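Local coordinates for LbaCas13a H328A (C2c2) (Lachnospiraceae bacterium NK4A179, PDB 5WLH), which binds and probably processes CRISPR guide RNA and acts as an RNA-guided nuclease that cleaves RNA, at residues Phe1052-Asp1064 and Arg1358-Lys1372. Residues are numbered along the deposited sequence; the frame is centred on the assembly and turned at random.
Sequences FLEKITDRVSRSD and RYLQSIIRLLFYPEK
Lys1055 lays its aliphatic chain across one face of the Tyr1369 ring, CB standing 4.0 Å from the ring centroid in a CH-pi contact, and bends at its last torsion (chi4 -59°) to hydrogen-bond NZ to Tyr1369 OH at 3.1 Å. Deeper in, Ile1056 CG2 rests on Leu1366 CA at 3.8 Å, while Leu1366 CD1 meets the edge of the Phe1052 ring. Helix 1050-1056 ends here, and its Ile1056 O accepts a hydrogen bond from Ser1362 OG at 2.9 Å. The same oxygen lies over one face of the Arg1365 guanidinium, whose NH2 makes a weak, bent bond (130°) within its salt bridge to Asp1058 OD1. Farther along, Arg1358, extended from CG to NE, grips Asp1064 end-on: NH1 reaches OD1 at 2.6 Å and NH2 reaches OD2 at 2.7 Å, both nearly straight. The planes are 43° apart, and Ser1061 N hydrogen-bonds OD2 from the face opposite to Arg1358 NH2. An asparagine replacing Asp1064 would probably leave the Arg1358 charge without its mate and one N-H facing an amide NH2. Both residues touch Ile1102 of helix 1087-1103. Helix 1357-1368 thus joins the 1050-1056/1062-1075 junction by mixed chemistry: apolar and hydroxyl contacts at the helix end, a strong ion pair at Asp1064 and a weaker one at Asp1058.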
ATOM      1  N   PHE A1052      11.598 -10.936  21.615  1.00 31.59           N
ATOM      2  CA  PHE A1052      11.986  -9.966  20.596  1.00 29.39           C
ATOM      3  C   PHE A1052      12.329  -8.617  21.223  1.00 30.27           C
ATOM      4  O   PHE A1052      13.396  -8.043  20.957  1.00 27.64           O
ATOM      5  CB  PHE A1052      10.852  -9.828  19.574  1.00 24.95           C
ATOM      6  CG  PHE A1052      10.936  -8.591  18.734  1.00 24.01           C
ATOM      7  CD1 PHE A1052      11.823  -8.527  17.672  1.00 24.10           C
ATOM      8  CD2 PHE A1052      10.110  -7.504  18.984  1.00 24.85           C
ATOM      9  CE1 PHE A1052      11.897  -7.394  16.878  1.00 23.21           C
ATOM     10  CE2 PHE A1052      10.191  -6.367  18.199  1.00 24.45           C
ATOM     11  CZ  PHE A1052      11.087  -6.316  17.147  1.00 24.98           C
ATOM     12  N   LEU A1053      11.433  -8.094  22.064  1.00 26.77           N
ATOM     13  CA  LEU A1053      11.674  -6.794  22.683  1.00 30.08           C
ATOM     14  C   LEU A1053      12.946  -6.810  23.526  1.00 32.03           C
ATOM     15  O   LEU A1053      13.733  -5.860  23.482  1.00 30.28           O
ATOM     16  CB  LEU A1053      10.476  -6.379  23.529  1.00 32.08           C
ATOM     17  CG  LEU A1053       9.260  -5.963  22.694  1.00 30.22           C
ATOM     18  CD1 LEU A1053       8.030  -5.933  23.569  1.00 31.43           C
ATOM     19  CD2 LEU A1053       9.496  -4.598  22.053  1.00 28.81           C
ATOM     20  N   GLU A1054      13.173  -7.892  24.282  1.00 30.06           N
ATOM     21  CA  GLU A1054      14.415  -8.012  25.051  1.00 30.28           C
ATOM     22  C   GLU A1054      15.641  -8.037  24.148  1.00 33.18           C
ATOM     23  O   GLU A1054      16.714  -7.561  24.541  1.00 35.30           O
ATOM     24  CB  GLU A1054      14.398  -9.277  25.909  1.00 31.39           C
ATOM     25  CG  GLU A1054      13.318  -9.312  26.968  1.00 37.26           C
ATOM     26  CD  GLU A1054      13.130 -10.705  27.540  1.00 42.22           C
ATOM     27  OE1 GLU A1054      13.427 -11.686  26.834  1.00 42.27           O
ATOM     28  OE2 GLU A1054      12.694 -10.825  28.698  1.00 48.82           O
ATOM     29  N   LYS A1055      15.514  -8.595  22.945  1.00 30.19           N
ATOM     30  CA  LYS A1055      16.662  -8.706  22.056  1.00 30.20           C
ATOM     31  C   LYS A1055      16.985  -7.409  21.331  1.00 34.45           C
ATOM     32  O   LYS A1055      18.116  -7.240  20.869  1.00 36.71           O
ATOM     33  CB  LYS A1055      16.432  -9.826  21.036  1.00 34.01           C
ATOM     34  CG  LYS A1055      16.679 -11.230  21.599  1.00 35.91           C
ATOM     35  CD  LYS A1055      16.033 -12.313  20.750  1.00 39.60           C
ATOM     36  CE  LYS A1055      15.983 -13.639  21.490  1.00 41.09           C
ATOM     37  NZ  LYS A1055      17.351 -14.107  21.873  1.00 37.33           N
ATOM     38  N   ILE A1056      16.040  -6.484  21.208  1.00 33.01           N
ATOM     39  CA  ILE A1056      16.280  -5.300  20.391  1.00 32.14           C
ATOM     40  C   ILE A1056      16.401  -4.032  21.210  1.00 28.74           C
ATOM     41  O   ILE A1056      16.705  -2.973  20.636  1.00 29.69           O
ATOM     42  CB  ILE A1056      15.197  -5.138  19.301  1.00 32.31           C
ATOM     43  CG1 ILE A1056      13.830  -4.931  19.940  1.00 35.74           C
ATOM     44  CG2 ILE A1056      15.217  -6.347  18.350  1.00 27.67           C
ATOM     45  CD1 ILE A1056      13.052  -3.771  19.349  1.00 37.49           C
ATOM     46  N   THR A1057      16.174  -4.089  22.519  1.00 32.81           N
ATOM     47  CA  THR A1057      16.286  -2.917  23.371  1.00 36.43           C
ATOM     48  C   THR A1057      17.186  -3.231  24.554  1.00 39.19           C
ATOM     49  O   THR A1057      17.517  -4.389  24.832  1.00 33.96           O
ATOM     50  CB  THR A1057      14.921  -2.453  23.887  1.00 38.88           C
ATOM     51  OG1 THR A1057      14.270  -3.548  24.542  1.00 41.02           O
ATOM     52  CG2 THR A1057      14.064  -1.973  22.745  1.00 37.48           C
ATOM     53  N   ASP A1058      17.590  -2.172  25.245  1.00 41.13           N
ATOM     54  CA  ASP A1058      18.267  -2.279  26.527  1.00 41.92           C
ATOM     55  C   ASP A1058      17.285  -1.941  27.637  1.00 39.95           C
ATOM     56  O   ASP A1058      16.461  -1.033  27.494  1.00 36.02           O
ATOM     57  CB  ASP A1058      19.469  -1.335  26.601  1.00 46.99           C
ATOM     58  CG  ASP A1058      20.482  -1.593  25.507  1.00 51.89           C
ATOM     59  OD1 ASP A1058      20.725  -2.776  25.185  1.00 53.75           O
ATOM     60  OD2 ASP A1058      21.036  -0.609  24.969  1.00 55.20           O
ATOM     61  N   ARG A1059      17.387  -2.665  28.746  1.00 38.17           N
ATOM     62  CA  ARG A1059      16.535  -2.391  29.889  1.00 39.95           C
ATOM     63  C   ARG A1059      16.725  -0.958  30.369  1.00 40.28           C
ATOM     64  O   ARG A1059      17.814  -0.388  30.289  1.00 46.06           O
ATOM     65  CB  ARG A1059      16.844  -3.365  31.022  1.00 43.14           C
ATOM     66  CG  ARG A1059      16.544  -4.803  30.679  1.00 44.66           C
ATOM     67  CD  ARG A1059      16.504  -5.655  31.919  1.00 48.32           C
ATOM     68  NE  ARG A1059      17.837  -5.860  32.474  1.00 51.71           N
ATOM     69  CZ  ARG A1059      18.077  -6.497  33.617  1.00 50.56           C
ATOM     70  NH1 ARG A1059      17.072  -6.989  34.331  1.00 49.27           N
ATOM     71  NH2 ARG A1059      19.325  -6.639  34.045  1.00 49.32           N
ATOM     72  N   VAL A1060      15.632  -0.369  30.857  1.00 39.05           N
ATOM     73  CA  VAL A1060      15.725   0.914  31.536  1.00 41.45           C
ATOM     74  C   VAL A1060      16.676   0.777  32.717  1.00 45.18           C
ATOM     75  O   VAL A1060      16.658  -0.226  33.445  1.00 46.96           O
ATOM     76  CB  VAL A1060      14.333   1.387  31.982  1.00 39.38           C
ATOM     77  CG1 VAL A1060      14.417   2.766  32.653  1.00 38.36           C
ATOM     78  CG2 VAL A1060      13.376   1.418  30.785  1.00 40.05           C
ATOM     79  N   SER A1061      17.521   1.781  32.900  1.00 46.22           N
ATOM     80  CA  SER A1061      18.578   1.766  33.896  1.00 47.13           C
ATOM     81  C   SER A1061      18.358   2.874  34.915  1.00 45.20           C
ATOM     82  O   SER A1061      17.560   3.794  34.715  1.00 39.86           O
ATOM     83  CB  SER A1061      19.945   1.957  33.237  1.00 47.59           C
ATOM     84  OG  SER A1061      20.022   3.254  32.680  1.00 50.72           O
ATOM     85  N   ARG A1062      19.105   2.783  36.017  1.00 47.19           N
ATOM     86  CA  ARG A1062      19.128   3.877  36.982  1.00 41.97           C
ATOM     87  C   ARG A1062      19.517   5.190  36.307  1.00 37.42           C
ATOM     88  O   ARG A1062      18.861   6.221  36.502  1.00 35.75           O
ATOM     89  CB  ARG A1062      20.092   3.545  38.125  1.00 40.98           C
ATOM     90  CG  ARG A1062      20.211   4.649  39.168  1.00 46.32           C
ATOM     91  CD  ARG A1062      21.043   4.197  40.365  1.00 45.59           C
ATOM     92  NE  ARG A1062      20.298   3.327  41.272  1.00 43.60           N
ATOM     93  CZ  ARG A1062      19.412   3.758  42.169  1.00 44.79           C
ATOM     94  NH1 ARG A1062      19.139   5.055  42.275  1.00 44.45           N
ATOM     95  NH2 ARG A1062      18.790   2.891  42.955  1.00 45.11           N
ATOM     96  N   SER A1063      20.569   5.164  35.484  1.00 41.51           N
ATOM     97  CA  SER A1063      21.043   6.400  34.869  1.00 43.47           C
ATOM     98  C   SER A1063      20.002   6.995  33.929  1.00 42.27           C
ATOM     99  O   SER A1063      19.947   8.221  33.765  1.00 41.03           O
ATOM    100  CB  SER A1063      22.363   6.163  34.128  1.00 46.81           C
ATOM    101  OG  SER A1063      22.202   5.283  33.035  1.00 50.87           O
ATOM    102  N   ASP A1064      19.170   6.150  33.311  1.00 43.74           N
ATOM    103  CA  ASP A1064      18.018   6.654  32.564  1.00 38.54           C
ATOM    104  C   ASP A1064      17.078   7.428  33.476  1.00 34.63           C
ATOM    105  O   ASP A1064      16.628   8.529  33.141  1.00 37.01           O
ATOM    106  CB  ASP A1064      17.261   5.496  31.908  1.00 40.65           C
ATOM    107  CG  ASP A1064      18.019   4.867  30.756  1.00 43.20           C
ATOM    108  OD1 ASP A1064      18.810   5.576  30.096  1.00 40.08           O
ATOM    109  OD2 ASP A1064      17.809   3.657  30.511  1.00 47.12           O
ATOM    110  N   ARG A1358      19.858   6.521  20.387  1.00 29.60           N
ATOM    111  CA  ARG A1358      19.423   5.327  21.104  1.00 30.47           C
ATOM    112  C   ARG A1358      18.208   4.689  20.431  1.00 31.23           C
ATOM    113  O   ARG A1358      18.129   3.459  20.290  1.00 32.24           O
ATOM    114  CB  ARG A1358      19.115   5.693  22.551  1.00 37.61           C
ATOM    115  CG  ARG A1358      18.443   4.613  23.365  1.00 41.90           C
ATOM    116  CD  ARG A1358      18.306   5.125  24.774  1.00 47.75           C
ATOM    117  NE  ARG A1358      17.794   4.131  25.702  1.00 52.09           N
ATOM    118  CZ  ARG A1358      17.933   4.229  27.017  1.00 51.14           C
ATOM    119  NH1 ARG A1358      18.572   5.272  27.525  1.00 47.55           N
ATOM    120  NH2 ARG A1358      17.435   3.299  27.815  1.00 52.79           N
ATOM    121  N   TYR A1359      17.251   5.513  20.010  1.00 27.93           N
ATOM    122  CA  TYR A1359      16.100   5.004  19.271  1.00 29.03           C
ATOM    123  C   TYR A1359      16.547   4.347  17.971  1.00 27.77           C
ATOM    124  O   TYR A1359      16.138   3.224  17.651  1.00 27.54           O
ATOM    125  CB  TYR A1359      15.137   6.153  18.996  1.00 27.07           C
ATOM    126  CG  TYR A1359      13.842   5.765  18.308  1.00 25.20           C
ATOM    127  CD1 TYR A1359      13.787   5.581  16.932  1.00 27.79           C
ATOM    128  CD2 TYR A1359      12.674   5.613  19.035  1.00 29.99           C
ATOM    129  CE1 TYR A1359      12.586   5.230  16.300  1.00 28.83           C
ATOM    130  CE2 TYR A1359      11.482   5.277  18.422  1.00 32.48           C
ATOM    131  CZ  TYR A1359      11.444   5.077  17.064  1.00 34.17           C
ATOM    132  OH  TYR A1359      10.246   4.736  16.470  1.00 35.49           O
ATOM    133  N   LEU A1360      17.397   5.043  17.210  1.00 25.66           N
ATOM    134  CA  LEU A1360      17.861   4.514  15.932  1.00 28.63           C
ATOM    135  C   LEU A1360      18.609   3.202  16.107  1.00 29.69           C
ATOM    136  O   LEU A1360      18.544   2.327  15.231  1.00 23.58           O
ATOM    137  CB  LEU A1360      18.737   5.547  15.231  1.00 25.38           C
ATOM    138  CG  LEU A1360      18.062   6.859  14.864  1.00 26.18           C
ATOM    139  CD1 LEU A1360      19.055   7.831  14.263  1.00 23.80           C
ATOM    140  CD2 LEU A1360      16.885   6.621  13.895  1.00 25.82           C
ATOM    141  N   GLN A1361      19.321   3.045  17.224  1.00 26.47           N
ATOM    142  CA  GLN A1361      19.984   1.773  17.488  1.00 27.46           C
ATOM    143  C   GLN A1361      18.979   0.636  17.593  1.00 23.92           C
ATOM    144  O   GLN A1361      19.221  -0.463  17.086  1.00 29.73           O
ATOM    145  CB  GLN A1361      20.805   1.857  18.778  1.00 31.26           C
ATOM    146  CG  GLN A1361      22.213   2.389  18.582  1.00 34.13           C
ATOM    147  CD  GLN A1361      22.875   2.744  19.901  1.00 38.44           C
ATOM    148  OE1 GLN A1361      23.907   3.406  19.929  1.00 41.70           O
ATOM    149  NE2 GLN A1361      22.273   2.316  20.999  1.00 37.92           N
ATOM    150  N   SER A1362      17.859   0.865  18.281  1.00 25.48           N
ATOM    151  CA  SER A1362      16.882  -0.211  18.417  1.00 25.18           C
ATOM    152  C   SER A1362      16.214  -0.523  17.085  1.00 26.09           C
ATOM    153  O   SER A1362      15.846  -1.678  16.833  1.00 27.33           O
ATOM    154  CB  SER A1362      15.843   0.153  19.471  1.00 28.97           C
ATOM    155  OG  SER A1362      16.355  -0.105  20.770  1.00 35.12           O
ATOM    156  N   ILE A1363      16.039   0.486  16.232  1.00 26.44           N
ATOM    157  CA  ILE A1363      15.526   0.242  14.886  1.00 28.28           C
ATOM    158  C   ILE A1363      16.500  -0.619  14.097  1.00 27.38           C
ATOM    159  O   ILE A1363      16.099  -1.559  13.413  1.00 23.88           O
ATOM    160  CB  ILE A1363      15.248   1.572  14.170  1.00 27.82           C
ATOM    161  CG1 ILE A1363      14.174   2.382  14.921  1.00 25.76           C
ATOM    162  CG2 ILE A1363      14.856   1.321  12.726  1.00 28.42           C
ATOM    163  CD1 ILE A1363      12.847   1.614  15.123  1.00 26.59           C
ATOM    164  N   ILE A1364      17.801  -0.314  14.175  1.00 24.25           N
ATOM    165  CA  ILE A1364      18.778  -1.152  13.485  1.00 22.41           C
ATOM    166  C   ILE A1364      18.764  -2.573  14.040  1.00 20.32           C
ATOM    167  O   ILE A1364      18.814  -3.548  13.284  1.00 22.19           O
ATOM    168  CB  ILE A1364      20.178  -0.510  13.570  1.00 24.53           C
ATOM    169  CG1 ILE A1364      20.252   0.682  12.619  1.00 22.15           C
ATOM    170  CG2 ILE A1364      21.252  -1.534  13.254  1.00 26.76           C
ATOM    171  CD1 ILE A1364      21.442   1.644  12.934  1.00 23.17           C
ATOM    172  N   ARG A1365      18.677  -2.719  15.363  1.00 19.70           N
ATOM    173  CA  ARG A1365      18.624  -4.060  15.931  1.00 23.78           C
ATOM    174  C   ARG A1365      17.360  -4.787  15.487  1.00 25.15           C
ATOM    175  O   ARG A1365      17.380  -5.990  15.208  1.00 25.32           O
ATOM    176  CB  ARG A1365      18.673  -3.982  17.448  1.00 26.82           C
ATOM    177  CG  ARG A1365      19.981  -3.407  17.995  1.00 28.59           C
ATOM    178  CD  ARG A1365      20.260  -4.093  19.309  1.00 38.42           C
ATOM    179  NE  ARG A1365      19.979  -3.238  20.443  1.00 44.40           N
ATOM    180  CZ  ARG A1365      19.868  -3.665  21.696  1.00 44.24           C
ATOM    181  NH1 ARG A1365      19.989  -4.957  21.998  1.00 41.33           N
ATOM    182  NH2 ARG A1365      19.628  -2.787  22.655  1.00 43.96           N
ATOM    183  N   LEU A1366      16.251  -4.064  15.447  1.00 27.23           N
ATOM    184  CA  LEU A1366      15.008  -4.632  14.946  1.00 25.58           C
ATOM    185  C   LEU A1366      15.183  -5.165  13.533  1.00 21.29           C
ATOM    186  O   LEU A1366      14.704  -6.258  13.201  1.00 24.52           O
ATOM    187  CB  LEU A1366      13.929  -3.550  15.007  1.00 28.79           C
ATOM    188  CG  LEU A1366      12.567  -3.712  14.356  1.00 39.20           C
ATOM    189  CD1 LEU A1366      11.571  -2.863  15.140  1.00 41.37           C
ATOM    190  CD2 LEU A1366      12.641  -3.260  12.917  1.00 36.94           C
ATOM    191  N   LEU A1367      15.848  -4.396  12.673  1.00 21.16           N
ATOM    192  CA  LEU A1367      15.975  -4.802  11.276  1.00 23.15           C
ATOM    193  C   LEU A1367      16.951  -5.949  11.101  1.00 25.86           C
ATOM    194  O   LEU A1367      16.753  -6.811  10.233  1.00 21.71           O
ATOM    195  CB  LEU A1367      16.423  -3.620  10.428  1.00 20.28           C
ATOM    196  CG  LEU A1367      15.358  -2.531  10.280  1.00 23.93           C
ATOM    197  CD1 LEU A1367      16.011  -1.288   9.698  1.00 26.25           C
ATOM    198  CD2 LEU A1367      14.256  -3.048   9.369  1.00 23.18           C
ATOM    199  N   PHE A1368      18.015  -5.972  11.902  1.00 22.79           N
ATOM    200  CA  PHE A1368      19.153  -6.844  11.631  1.00 24.61           C
ATOM    201  C   PHE A1368      19.199  -8.086  12.493  1.00 26.75           C
ATOM    202  O   PHE A1368      19.798  -9.078  12.073  1.00 29.26           O
ATOM    203  CB  PHE A1368      20.476  -6.095  11.834  1.00 25.87           C
ATOM    204  CG  PHE A1368      20.910  -5.302  10.638  1.00 26.11           C
ATOM    205  CD1 PHE A1368      21.653  -5.901   9.624  1.00 27.35           C
ATOM    206  CD2 PHE A1368      20.565  -3.971  10.515  1.00 23.56           C
ATOM    207  CE1 PHE A1368      22.056  -5.172   8.520  1.00 27.19           C
ATOM    208  CE2 PHE A1368      20.966  -3.236   9.407  1.00 20.83           C
ATOM    209  CZ  PHE A1368      21.706  -3.826   8.415  1.00 24.47           C
ATOM    210  N   TYR A1369      18.637  -8.049  13.697  1.00 25.40           N
ATOM    211  CA  TYR A1369      18.751  -9.188  14.604  1.00 26.76           C
ATOM    212  C   TYR A1369      18.335 -10.485  13.897  1.00 31.48           C
ATOM    213  O   TYR A1369      17.257 -10.531  13.288  1.00 25.17           O
ATOM    214  CB  TYR A1369      17.888  -8.972  15.850  1.00 28.94           C
ATOM    215  CG  TYR A1369      18.233  -9.973  16.922  1.00 27.33           C
ATOM    216  CD1 TYR A1369      17.680 -11.244  16.908  1.00 25.65           C
ATOM    217  CD2 TYR A1369      19.169  -9.670  17.899  1.00 32.21           C
ATOM    218  CE1 TYR A1369      18.029 -12.179  17.859  1.00 26.58           C
ATOM    219  CE2 TYR A1369      19.520 -10.600  18.861  1.00 35.47           C
ATOM    220  CZ  TYR A1369      18.951 -11.850  18.833  1.00 32.98           C
ATOM    221  OH  TYR A1369      19.290 -12.784  19.790  1.00 34.46           O
ATOM    222  N   PRO A1370      19.117 -11.579  14.015  1.00 31.49           N
ATOM    223  CA  PRO A1370      20.272 -11.852  14.886  1.00 31.23           C
ATOM    224  C   PRO A1370      21.618 -11.296  14.420  1.00 33.89           C
ATOM    225  O   PRO A1370      22.600 -11.434  15.158  1.00 34.52           O
ATOM    226  CB  PRO A1370      20.325 -13.387  14.903  1.00 27.69           C
ATOM    227  CG  PRO A1370      19.861 -13.776  13.591  1.00 26.93           C
ATOM    228  CD  PRO A1370      18.781 -12.764  13.208  1.00 28.36           C
ATOM    229  N   GLU A1371      21.677 -10.701  13.236  1.00 30.60           N
ATOM    230  CA  GLU A1371      22.920 -10.097  12.780  1.00 34.22           C
ATOM    231  C   GLU A1371      23.222  -8.861  13.617  1.00 37.74           C
ATOM    232  O   GLU A1371      22.316  -8.153  14.068  1.00 32.01           O
ATOM    233  CB  GLU A1371      22.833  -9.748  11.291  1.00 38.34           C
ATOM    234  CG  GLU A1371      24.045  -9.011  10.699  1.00 44.45           C
ATOM    235  CD  GLU A1371      23.908  -8.715   9.194  1.00 50.41           C
ATOM    236  OE1 GLU A1371      24.883  -8.213   8.589  1.00 52.95           O
ATOM    237  OE2 GLU A1371      22.827  -8.970   8.612  1.00 48.81           O
ATOM    238  N   LYS A1372      24.502  -8.635  13.874  1.00 40.86           N
ATOM    239  CA  LYS A1372      24.951  -7.455  14.592  1.00 44.68           C
ATOM    240  C   LYS A1372      25.790  -6.589  13.676  1.00 40.33           C
ATOM    241  O   LYS A1372      26.545  -7.098  12.845  1.00 42.69           O
ATOM    242  CB  LYS A1372      25.745  -7.833  15.846  1.00 52.13           C
ATOM    243  CG  LYS A1372      24.821  -8.450  16.851  1.00 57.77           C
ATOM    244  CD  LYS A1372      24.090  -7.311  17.576  1.00 62.72           C
ATOM    245  CE  LYS A1372      22.850  -7.780  18.311  1.00 62.44           C
ATOM    246  NZ  LYS A1372      21.819  -6.688  18.477  1.00 63.63           N
TER